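Local coordinates for prolyl 4-hydroxylase alpha subunit Fe(2+) 2OG dioxygenase domain-containing protein (Burkholderia ambifaria, PDB 3W20), which probably catalyses the 2-oxoglutarate-dependent oxidation of N-substituted L-amino acids at a metal centre that here holds zinc, at residues 6-12 with 33-39; 96-100 with 133-137; 120-125 with 269-273. All coordinates share one frame; numbering follows the deposited sequence.

Contact 1 (6-12 with 33-39)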
loop_
_atom_site.group_PDB
_atom_site.type_symbol
_atom_site.label_atom_id
_atom_site.label_comp_id
_atom_site.label_asym_id
_atom_site.label_seq_id
_atom_site.Cartn_x
_atom_site.Cartn_y
_atom_site.Cartn_z
ATOM N N PRO A 6 3.288 -6.938 -38.320
ATOM C CA PRO A 6 2.318 -6.160 -39.084
ATOM C C PRO A 6 1.653 -5.117 -38.153
ATOM O O PRO A 6 1.172 -5.498 -37.068
ATOM C CB PRO A 6 1.264 -7.236 -39.496
ATOM C CG PRO A 6 2.022 -8.537 -39.520
ATOM C CD PRO A 6 3.008 -8.402 -38.371
ATOM N N ALA A 7 1.562 -3.859 -38.597
ATOM C CA ALA A 7 0.967 -2.774 -37.774
ATOM C C ALA A 7 0.077 -1.877 -38.637
ATOM O O ALA A 7 0.389 -1.604 -39.837
ATOM C CB ALA A 7 2.058 -1.968 -37.067
ATOM N N GLN A 8 -1.041 -1.490 -38.073
ATOM C CA GLN A 8 -1.846 -0.404 -38.708
ATOM C C GLN A 8 -1.746 0.826 -37.826
ATOM O O GLN A 8 -2.048 0.780 -36.601
ATOM C CB GLN A 8 -3.317 -0.793 -38.848
ATOM C CG GLN A 8 -3.606 -2.035 -39.755
ATOM C CD GLN A 8 -3.156 -1.831 -41.217
ATOM O OE1 GLN A 8 -3.462 -0.806 -41.821
ATOM N NE2 GLN A 8 -2.411 -2.823 -41.787
ATOM N N LEU A 9 -1.338 1.940 -38.418
ATOM C CA LEU A 9 -1.146 3.140 -37.602
ATOM C C LEU A 9 -2.270 4.145 -37.917
ATOM O O LEU A 9 -2.449 4.562 -39.071
ATOM C CB LEU A 9 0.248 3.712 -37.909
ATOM C CG LEU A 9 0.814 4.894 -37.133
ATOM C CD1 LEU A 9 2.334 4.717 -37.270
ATOM C CD2 LEU A 9 0.380 6.250 -37.703
HETATM N N MSE A 10 -3.043 4.569 -36.903
HETATM C CA MSE A 10 -4.235 5.366 -37.141
HETATM C C MSE A 10 -4.083 6.742 -36.596
HETATM O O MSE A 10 -3.678 6.898 -35.443
HETATM C CB MSE A 10 -5.473 4.764 -36.473
HETATM C CG MSE A 10 -5.135 3.545 -35.625
HETATM SE SE MSE A 10 -5.235 1.942 -36.795
HETATM C CE MSE A 10 -7.062 2.436 -36.824
ATOM N N ARG A 11 -4.436 7.762 -37.396
ATOM C CA ARG A 11 -4.582 9.144 -36.878
ATOM C C ARG A 11 -5.958 9.598 -37.219
ATOM O O ARG A 11 -6.470 9.221 -38.283
ATOM C CB ARG A 11 -3.573 10.054 -37.609
ATOM C CG ARG A 11 -2.199 10.009 -37.028
ATOM C CD ARG A 11 -2.273 10.666 -35.650
ATOM N NE ARG A 11 -1.511 11.865 -35.556
ATOM C CZ ARG A 11 -1.150 12.446 -34.421
ATOM N NH1 ARG A 11 -1.547 12.001 -33.182
ATOM N NH2 ARG A 11 -0.427 13.550 -34.542
ATOM N N PHE A 12 -6.565 10.405 -36.371
ATOM C CA PHE A 12 -7.893 10.971 -36.651
ATOM C C PHE A 12 -7.992 11.546 -38.066
ATOM O O PHE A 12 -7.112 12.257 -38.508
ATOM C CB PHE A 12 -8.308 12.086 -35.629
ATOM C CG PHE A 12 -8.514 11.556 -34.226
ATOM C CD1 PHE A 12 -9.607 10.751 -33.937
ATOM C CD2 PHE A 12 -7.554 11.826 -33.227
ATOM C CE1 PHE A 12 -9.812 10.265 -32.646
ATOM C CE2 PHE A 12 -7.715 11.275 -31.957
ATOM C CZ PHE A 12 -8.815 10.461 -31.668
ATOM N N ASP A 33 3.543 11.692 -30.472
ATOM C CA ASP A 33 2.311 12.209 -31.002
ATOM C C ASP A 33 2.209 12.096 -32.519
ATOM O O ASP A 33 1.645 12.980 -33.182
ATOM C CB ASP A 33 1.974 13.652 -30.479
ATOM C CG ASP A 33 0.534 14.022 -30.615
ATOM O OD1 ASP A 33 -0.404 13.161 -30.646
ATOM O OD2 ASP A 33 0.267 15.255 -30.766
ATOM N N GLU A 34 2.711 11.010 -33.081
ATOM C CA GLU A 34 2.643 10.772 -34.552
ATOM C C GLU A 34 1.499 9.779 -34.917
ATOM O O GLU A 34 1.256 9.495 -36.088
ATOM C CB GLU A 34 3.966 10.198 -35.047
ATOM C CG GLU A 34 5.060 11.297 -35.143
ATOM C CD GLU A 34 6.470 10.721 -35.213
ATOM O OE1 GLU A 34 6.585 9.484 -35.347
ATOM O OE2 GLU A 34 7.464 11.504 -35.140
ATOM N N ALA A 35 0.850 9.234 -33.912
ATOM C CA ALA A 35 -0.301 8.346 -34.147
ATOM C C ALA A 35 -1.251 8.470 -32.944
ATOM O O ALA A 35 -0.817 8.804 -31.837
ATOM C CB ALA A 35 0.178 6.921 -34.263
ATOM N N ASP A 36 -2.550 8.213 -33.155
ATOM C CA ASP A 36 -3.433 8.149 -32.036
ATOM C C ASP A 36 -3.609 6.697 -31.531
ATOM O O ASP A 36 -3.811 6.468 -30.359
ATOM C CB ASP A 36 -4.736 8.806 -32.461
ATOM C CG ASP A 36 -4.514 10.232 -32.904
ATOM O OD1 ASP A 36 -3.981 10.985 -32.079
ATOM O OD2 ASP A 36 -4.694 10.561 -34.106
ATOM N N ALA A 37 -3.601 5.745 -32.433
ATOM C CA ALA A 37 -3.643 4.326 -32.090
ATOM C C ALA A 37 -2.872 3.520 -33.083
ATOM O O ALA A 37 -2.720 3.895 -34.258
ATOM C CB ALA A 37 -5.089 3.807 -32.003
ATOM N N ILE A 38 -2.360 2.412 -32.617
ATOM C CA ILE A 38 -1.618 1.434 -33.449
ATOM C C ILE A 38 -2.117 0.057 -33.058
ATOM O O ILE A 38 -2.167 -0.333 -31.850
ATOM C CB ILE A 38 -0.119 1.526 -33.254
ATOM C CG1 ILE A 38 0.358 2.955 -33.621
ATOM C CG2 ILE A 38 0.620 0.562 -34.247
ATOM C CD1 ILE A 38 1.901 3.125 -33.507
ATOM N N VAL A 39 -2.479 -0.715 -34.087
ATOM C CA VAL A 39 -2.896 -2.101 -33.851
ATOM C C VAL A 39 -1.915 -3.067 -34.503
ATOM O O VAL A 39 -1.639 -2.948 -35.706
ATOM C CB VAL A 39 -4.311 -2.367 -34.377
ATOM C CG1 VAL A 39 -4.639 -3.847 -34.101
ATOM C CG2 VAL A 39 -5.331 -1.480 -33.645
#
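M10 meets D36 and A37 together in a classic beta bulge at the end of an antiparallel ladder, where strands 4-10 and 37-41 run side by side in the sheet system of a double-stranded beta-helix dioxygenase. M10 is a selenomethionine, and M10 O accepts from both D36 N (2.9 Å) and A37 N (3.2 Å). Further along, Q8 and V39 form a hydrogen-bonded pair, with Q8 N giving to V39 O and V39 N to Q8 O. L9 and I38, the non-hydrogen-bonded pair between these and the bulge, project from the sheet side by side on the face packed by helix 23-31.

Past the bulge, R11 turns back across the turn at 33-36. Its CB sits near the D36 carboxylate, and R11 CG, placed anti to the carbonyl carbon (chi1 -83°), rests against E34 O at 3.6 Å. CD lies on A35 CA, and NE passes close to the peptide between E34 and A35, which spreads over one guanidinium face toward its rim. At the tip, R11 NH1 serves two carboxylates. It makes a nearly straight salt bridge from R11 NH1 to D33 OD1 (3.0 Å). A weak, bent one runs from R11 NH1 to D36 OD1 (2.9 Å). D33 OD1 lies in the guanidinium plane, yet NH1 approaches from above the D33 carboxylate, and the two planes are 86° apart. The D36 carboxylate is turned only 25° from the guanidinium.

D36 probably also holds the chain beyond the strand, through OD2 to F12 N, although the modelled place of OD2 is less certain. Q241 on strand 236-241 donates through NE2 to both D33 OD1 and A35 O. On the helix-packed face, L9 CD2 settles 3.5 Å from A35 CB.

Contact 2 (96-100 with 133-137)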
loop_
_atom_site.group_PDB
_atom_site.type_symbol
_atom_site.label_atom_id
_atom_site.label_comp_id
_atom_site.label_asym_id
_atom_site.label_seq_id
_atom_site.Cartn_x
_atom_site.Cartn_y
_atom_site.Cartn_z
ATOM N N TYR A 96 -4.256 -1.653 -2.643
ATOM C CA TYR A 96 -3.642 -1.619 -3.963
ATOM C C TYR A 96 -2.157 -1.919 -3.899
ATOM O O TYR A 96 -1.665 -2.825 -4.632
ATOM C CB TYR A 96 -3.881 -0.265 -4.620
ATOM C CG TYR A 96 -3.264 -0.178 -6.013
ATOM C CD1 TYR A 96 -3.911 -0.668 -7.150
ATOM C CD2 TYR A 96 -2.027 0.434 -6.179
ATOM C CE1 TYR A 96 -3.293 -0.542 -8.423
ATOM C CE2 TYR A 96 -1.419 0.565 -7.431
ATOM C CZ TYR A 96 -2.052 0.067 -8.535
ATOM O OH TYR A 96 -1.439 0.195 -9.761
ATOM N N PHE A 97 -1.458 -1.212 -3.048
ATOM C CA PHE A 97 0.015 -1.377 -2.993
ATOM C C PHE A 97 0.427 -2.638 -2.283
ATOM O O PHE A 97 1.430 -3.229 -2.668
ATOM C CB PHE A 97 0.673 -0.127 -2.411
ATOM C CG PHE A 97 0.634 0.988 -3.415
ATOM C CD1 PHE A 97 1.492 0.992 -4.517
ATOM C CD2 PHE A 97 -0.322 1.992 -3.272
ATOM C CE1 PHE A 97 1.396 2.022 -5.470
ATOM C CE2 PHE A 97 -0.445 3.007 -4.219
ATOM C CZ PHE A 97 0.453 3.013 -5.294
ATOM N N GLY A 98 -0.393 -3.089 -1.355
ATOM C CA GLY A 98 -0.116 -4.363 -0.621
ATOM C C GLY A 98 -0.264 -5.530 -1.597
ATOM O O GLY A 98 0.544 -6.488 -1.625
ATOM N N ILE A 99 -1.249 -5.453 -2.454
ATOM C CA ILE A 99 -1.493 -6.543 -3.432
ATOM C C ILE A 99 -0.411 -6.549 -4.497
ATOM O O ILE A 99 0.090 -7.608 -4.875
ATOM C CB ILE A 99 -2.876 -6.432 -4.091
ATOM C CG1 ILE A 99 -3.947 -6.830 -3.066
ATOM C CG2 ILE A 99 -3.060 -7.373 -5.285
ATOM C CD1 ILE A 99 -5.333 -6.504 -3.565
ATOM N N ALA A 100 -0.023 -5.370 -4.961
ATOM C CA ALA A 100 0.841 -5.320 -6.149
ATOM C C ALA A 100 2.135 -6.098 -5.839
ATOM O O ALA A 100 2.725 -6.786 -6.664
ATOM C CB ALA A 100 1.216 -3.896 -6.459
ATOM N N VAL A 133 8.040 1.413 -3.827
ATOM C CA VAL A 133 7.169 0.250 -3.868
ATOM C C VAL A 133 6.449 0.383 -5.236
ATOM O O VAL A 133 6.341 1.470 -5.790
ATOM C CB VAL A 133 6.216 0.207 -2.669
ATOM C CG1 VAL A 133 6.995 0.407 -1.343
ATOM C CG2 VAL A 133 5.071 1.161 -2.820
ATOM N N GLU A 134 6.025 -0.739 -5.752
ATOM C CA GLU A 134 5.587 -0.840 -7.144
ATOM C C GLU A 134 4.064 -0.715 -7.188
ATOM O O GLU A 134 3.345 -1.213 -6.328
ATOM C CB GLU A 134 5.966 -2.197 -7.722
ATOM C CG GLU A 134 7.499 -2.370 -7.765
ATOM C CD GLU A 134 7.890 -3.728 -8.331
ATOM O OE1 GLU A 134 7.091 -4.673 -8.356
ATOM O OE2 GLU A 134 9.042 -3.814 -8.786
ATOM N N PHE A 135 3.624 -0.054 -8.258
ATOM C CA PHE A 135 2.263 -0.176 -8.735
ATOM C C PHE A 135 2.047 -1.582 -9.293
ATOM O O PHE A 135 3.019 -2.297 -9.702
ATOM C CB PHE A 135 2.083 0.818 -9.856
ATOM C CG PHE A 135 1.895 2.279 -9.370
ATOM C CD1 PHE A 135 0.659 2.916 -9.456
ATOM C CD2 PHE A 135 2.960 2.990 -8.880
ATOM C CE1 PHE A 135 0.512 4.245 -8.997
ATOM C CE2 PHE A 135 2.821 4.300 -8.423
ATOM C CZ PHE A 135 1.608 4.936 -8.500
ATOM N N LEU A 136 0.782 -1.990 -9.313
ATOM C CA LEU A 136 0.404 -3.224 -9.966
ATOM C C LEU A 136 0.888 -3.166 -11.429
ATOM O O LEU A 136 0.747 -2.117 -12.103
ATOM C CB LEU A 136 -1.147 -3.366 -9.942
ATOM C CG LEU A 136 -1.674 -4.503 -10.791
ATOM C CD1 LEU A 136 -1.217 -5.767 -10.046
ATOM C CD2 LEU A 136 -3.191 -4.513 -10.865
ATOM N N LEU A 137 1.387 -4.296 -11.986
ATOM C CA LEU A 137 1.934 -4.215 -13.377
ATOM C C LEU A 137 0.917 -4.300 -14.515
ATOM O O LEU A 137 1.092 -3.651 -15.567
ATOM C CB LEU A 137 3.019 -5.310 -13.627
ATOM C CG LEU A 137 4.411 -4.869 -13.240
ATOM C CD1 LEU A 137 5.347 -6.118 -13.088
ATOM C CD2 LEU A 137 4.984 -3.960 -14.384
HETATM O O HOH W 1 3.648 -2.258 -3.815
#
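An aromatic cluster of Y96, F97 and F135 joins helix 87-107 to the end of strand 133-134 and the loop that follows it. F97 presents its edge to the face of F135 in a T-shaped pair, with centroids 5.0 Å apart and planes at 81°. Its CE1 stands over the centre of the F135 ring. With CG anti to the carbonyl carbon (chi1 -73°), F97 also carries CD1 to E134 O (3.4 Å, near the ring plane) and to V133 CG2. Within the helix, Y96 CD2 sits over the centre of the F97 ring.

The Y96 side chain leaves the helix with CG opposite the backbone N (chi1 -180°) and drives its hydroxyl between F135 and L136. Y96 OH touches the edge of the F135 ring at CD1 (3.4 Å) and takes a weak, bent hydrogen bond from L136 N (3.1 Å). A100 CB points toward the loop and packs against E134 O and L136 N. A water donates to both F97 O and E134 O, at 2.7 Å each. F97 and V133 continue onto A94 of the second subunit, while the E134 carboxylate is held by N104 and R108.

Since Y96 OH also bonds OXT of D273, the hydroxyl probably donates to that C-terminal carboxylate while accepting from L136 N, a second polar link, beside the water bridge, in a buried and largely aromatic interface.

Contact 3 (120-125 with 269-273)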
loop_
_atom_site.group_PDB
_atom_site.type_symbol
_atom_site.label_atom_id
_atom_site.label_comp_id
_atom_site.label_asym_id
_atom_site.label_seq_id
_atom_site.Cartn_x
_atom_site.Cartn_y
_atom_site.Cartn_z
ATOM N N LEU A 120 11.302 -1.814 -24.373
ATOM C CA LEU A 120 11.468 -0.449 -23.971
ATOM C C LEU A 120 12.420 -0.298 -22.801
ATOM O O LEU A 120 12.636 0.790 -22.337
ATOM C CB LEU A 120 10.127 0.129 -23.531
ATOM C CG LEU A 120 8.991 0.024 -24.554
ATOM C CD1 LEU A 120 7.685 0.542 -23.940
ATOM C CD2 LEU A 120 9.347 0.957 -25.687
ATOM N N ASP A 121 12.950 -1.405 -22.308
ATOM C CA ASP A 121 13.589 -1.402 -20.985
ATOM C C ASP A 121 12.620 -0.858 -19.954
ATOM O O ASP A 121 13.042 -0.184 -18.995
ATOM C CB ASP A 121 14.921 -0.586 -20.958
ATOM C CG ASP A 121 15.857 -0.986 -19.786
ATOM O OD1 ASP A 121 15.619 -1.997 -19.068
ATOM O OD2 ASP A 121 16.879 -0.271 -19.605
ATOM N N ALA A 122 11.329 -1.175 -20.095
ATOM C CA ALA A 122 10.341 -0.646 -19.127
ATOM C C ALA A 122 10.496 -1.344 -17.766
ATOM O O ALA A 122 10.974 -2.529 -17.672
ATOM C CB ALA A 122 8.911 -0.859 -19.659
ATOM N N LYS A 123 10.100 -0.635 -16.716
ATOM C CA LYS A 123 10.088 -1.199 -15.373
ATOM C C LYS A 123 8.724 -0.869 -14.760
ATOM O O LYS A 123 8.038 0.001 -15.267
ATOM C CB LYS A 123 11.201 -0.556 -14.567
ATOM C CG LYS A 123 12.594 -1.100 -14.888
ATOM C CD LYS A 123 13.626 -0.020 -14.587
ATOM C CE LYS A 123 15.042 -0.517 -14.858
ATOM N NZ LYS A 123 15.319 -0.178 -16.275
ATOM N N PRO A 124 8.318 -1.555 -13.681
ATOM C CA PRO A 124 7.061 -1.130 -12.995
ATOM C C PRO A 124 7.194 0.295 -12.476
ATOM O O PRO A 124 8.273 0.691 -11.979
ATOM C CB PRO A 124 6.927 -2.089 -11.823
ATOM C CG PRO A 124 8.135 -3.035 -11.888
ATOM C CD PRO A 124 9.038 -2.681 -13.037
ATOM N N LEU A 125 6.120 1.065 -12.555
ATOM C CA LEU A 125 6.087 2.390 -11.969
ATOM C C LEU A 125 6.212 2.226 -10.448
ATOM O O LEU A 125 5.702 1.252 -9.869
ATOM C CB LEU A 125 4.748 3.083 -12.294
ATOM C CG LEU A 125 4.611 4.501 -11.804
ATOM C CD1 LEU A 125 5.671 5.395 -12.456
ATOM C CD2 LEU A 125 3.165 4.877 -12.133
ATOM N N TRP A 269 10.693 4.280 -19.334
ATOM C CA TRP A 269 9.309 3.798 -19.488
ATOM C C TRP A 269 8.875 3.037 -18.288
ATOM O O TRP A 269 9.603 2.186 -17.767
ATOM C CB TRP A 269 9.326 2.887 -20.687
ATOM C CG TRP A 269 9.284 3.648 -21.978
ATOM C CD1 TRP A 269 10.354 3.902 -22.867
ATOM C CD2 TRP A 269 8.145 4.321 -22.535
ATOM N NE1 TRP A 269 9.936 4.707 -23.904
ATOM C CE2 TRP A 269 8.598 4.956 -23.777
ATOM C CE3 TRP A 269 6.802 4.419 -22.182
ATOM C CZ2 TRP A 269 7.722 5.683 -24.570
ATOM C CZ3 TRP A 269 5.958 5.138 -23.006
ATOM C CH2 TRP A 269 6.418 5.742 -24.182
ATOM N N ARG A 270 7.690 3.335 -17.793
ATOM C CA ARG A 270 7.161 2.675 -16.634
ATOM C C ARG A 270 5.751 2.077 -16.942
ATOM O O ARG A 270 4.961 2.696 -17.658
ATOM C CB ARG A 270 7.118 3.642 -15.460
ATOM C CG ARG A 270 8.506 4.135 -15.008
ATOM C CD ARG A 270 9.274 2.985 -14.413
ATOM N NE ARG A 270 10.590 3.393 -13.870
ATOM C CZ ARG A 270 11.724 3.387 -14.572
ATOM N NH1 ARG A 270 11.787 3.018 -15.867
ATOM N NH2 ARG A 270 12.849 3.720 -13.935
HETATM N N MSE A 271 5.453 0.917 -16.357
HETATM C CA MSE A 271 4.225 0.142 -16.624
HETATM C C MSE A 271 3.395 0.116 -15.346
HETATM O O MSE A 271 3.918 -0.004 -14.236
HETATM C CB MSE A 271 4.542 -1.349 -16.873
HETATM C CG MSE A 271 5.350 -1.455 -18.181
HETATM SE SE MSE A 271 5.980 -3.313 -18.415
HETATM C CE MSE A 271 7.410 -3.224 -17.031
ATOM N N PHE A 272 2.078 0.192 -15.496
ATOM C CA PHE A 272 1.202 0.059 -14.378
ATOM C C PHE A 272 -0.193 -0.272 -14.875
ATOM O O PHE A 272 -0.513 -0.042 -16.073
ATOM C CB PHE A 272 1.177 1.354 -13.570
ATOM C CG PHE A 272 0.620 2.551 -14.340
ATOM C CD1 PHE A 272 -0.722 2.877 -14.232
ATOM C CD2 PHE A 272 1.470 3.284 -15.172
ATOM C CE1 PHE A 272 -1.261 3.964 -14.935
ATOM C CE2 PHE A 272 0.923 4.373 -15.908
ATOM C CZ PHE A 272 -0.425 4.709 -15.750
ATOM N N ASP A 273 -1.024 -0.796 -13.957
ATOM C CA ASP A 273 -2.451 -0.936 -14.193
ATOM C C ASP A 273 -3.233 -0.702 -12.890
ATOM O O ASP A 273 -4.429 -0.548 -12.888
ATOM C CB ASP A 273 -2.762 -2.280 -14.773
ATOM C CG ASP A 273 -4.131 -2.288 -15.476
ATOM O OD1 ASP A 273 -4.652 -1.243 -15.878
ATOM O OD2 ASP A 273 -4.692 -3.334 -15.628
ATOM O OXT ASP A 273 -2.630 -0.702 -11.847
HETATM O O HOH W 2 12.947 2.992 -20.715
HETATM O O HOH W 3 13.942 2.180 -17.459
#
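L120 lays CD1 over one face of the W269 indole, a CH-pi contact 4.2 Å from the centroid of the five-membered ring, while its CB leans on W269 CD1. Beside it, A122 CB packs on W269 CB and on the methyl of M271, a selenomethionine whose chain bends at chi3 (-74°), bringing CE back to A122.

The K123 and R270 side chains run alongside each other. K123 CD sits over one guanidinium face, offset toward the rim. R270 NH1 donates to W269 O (3.0 Å) from above the carbonyl plane, and K123 N reaches W269 O from the opposite face (3.1 Å). These bonds belong to a short parallel pairing, strand 123-127 alongside strand 268-272, within the mixed sheet of the double-stranded beta-helix fold. It continues through M271 N to K123 O (3.0 Å) and L125 N to M271 O (3.0 Å). L125 then splits its branches: CD1 against R270 CB, and L125 CD2 against F272 CD2 at the ring (3.8 Å).

Two waters form the next layer. One donates to L120 O and accepts from W269 N; the other donates to D121 O and accepts from both K123 NZ and R270 NH1 (2.8 Å), joining two like-charged tips. K123 NZ also makes a weak salt bridge to D121. Farther out, H264 stacks on W269, I27 touches both L120 and W269, and D273 forms a salt bridge with R141, a 2-oxoglutarate-binding residue.

In the fold
All three contacts reach the same mixed sheet. Contact 1 and contact 2 lie on opposite sides of the chain's centre, their nearest atoms about 17 Å apart. Contact 2 is the buried one, largely aromatic, with one weak direct hydrogen bond and a bridging water, and packs partly against the second subunit. Contacts 1 and 3 are partly buried strand pairings, antiparallel and parallel respectively, both carrying charged side chains: a salt-bridge network in contact 1, a water-bridged lysine and arginine in contact 3. Contacts 2 and 3 touch directly. Strands 123-127 and 133-134 are sheet neighbours, and the C-terminal D273 of contact 3 bonds both Y96 and the L136 backbone of contact 2. Contact 1 touches neither.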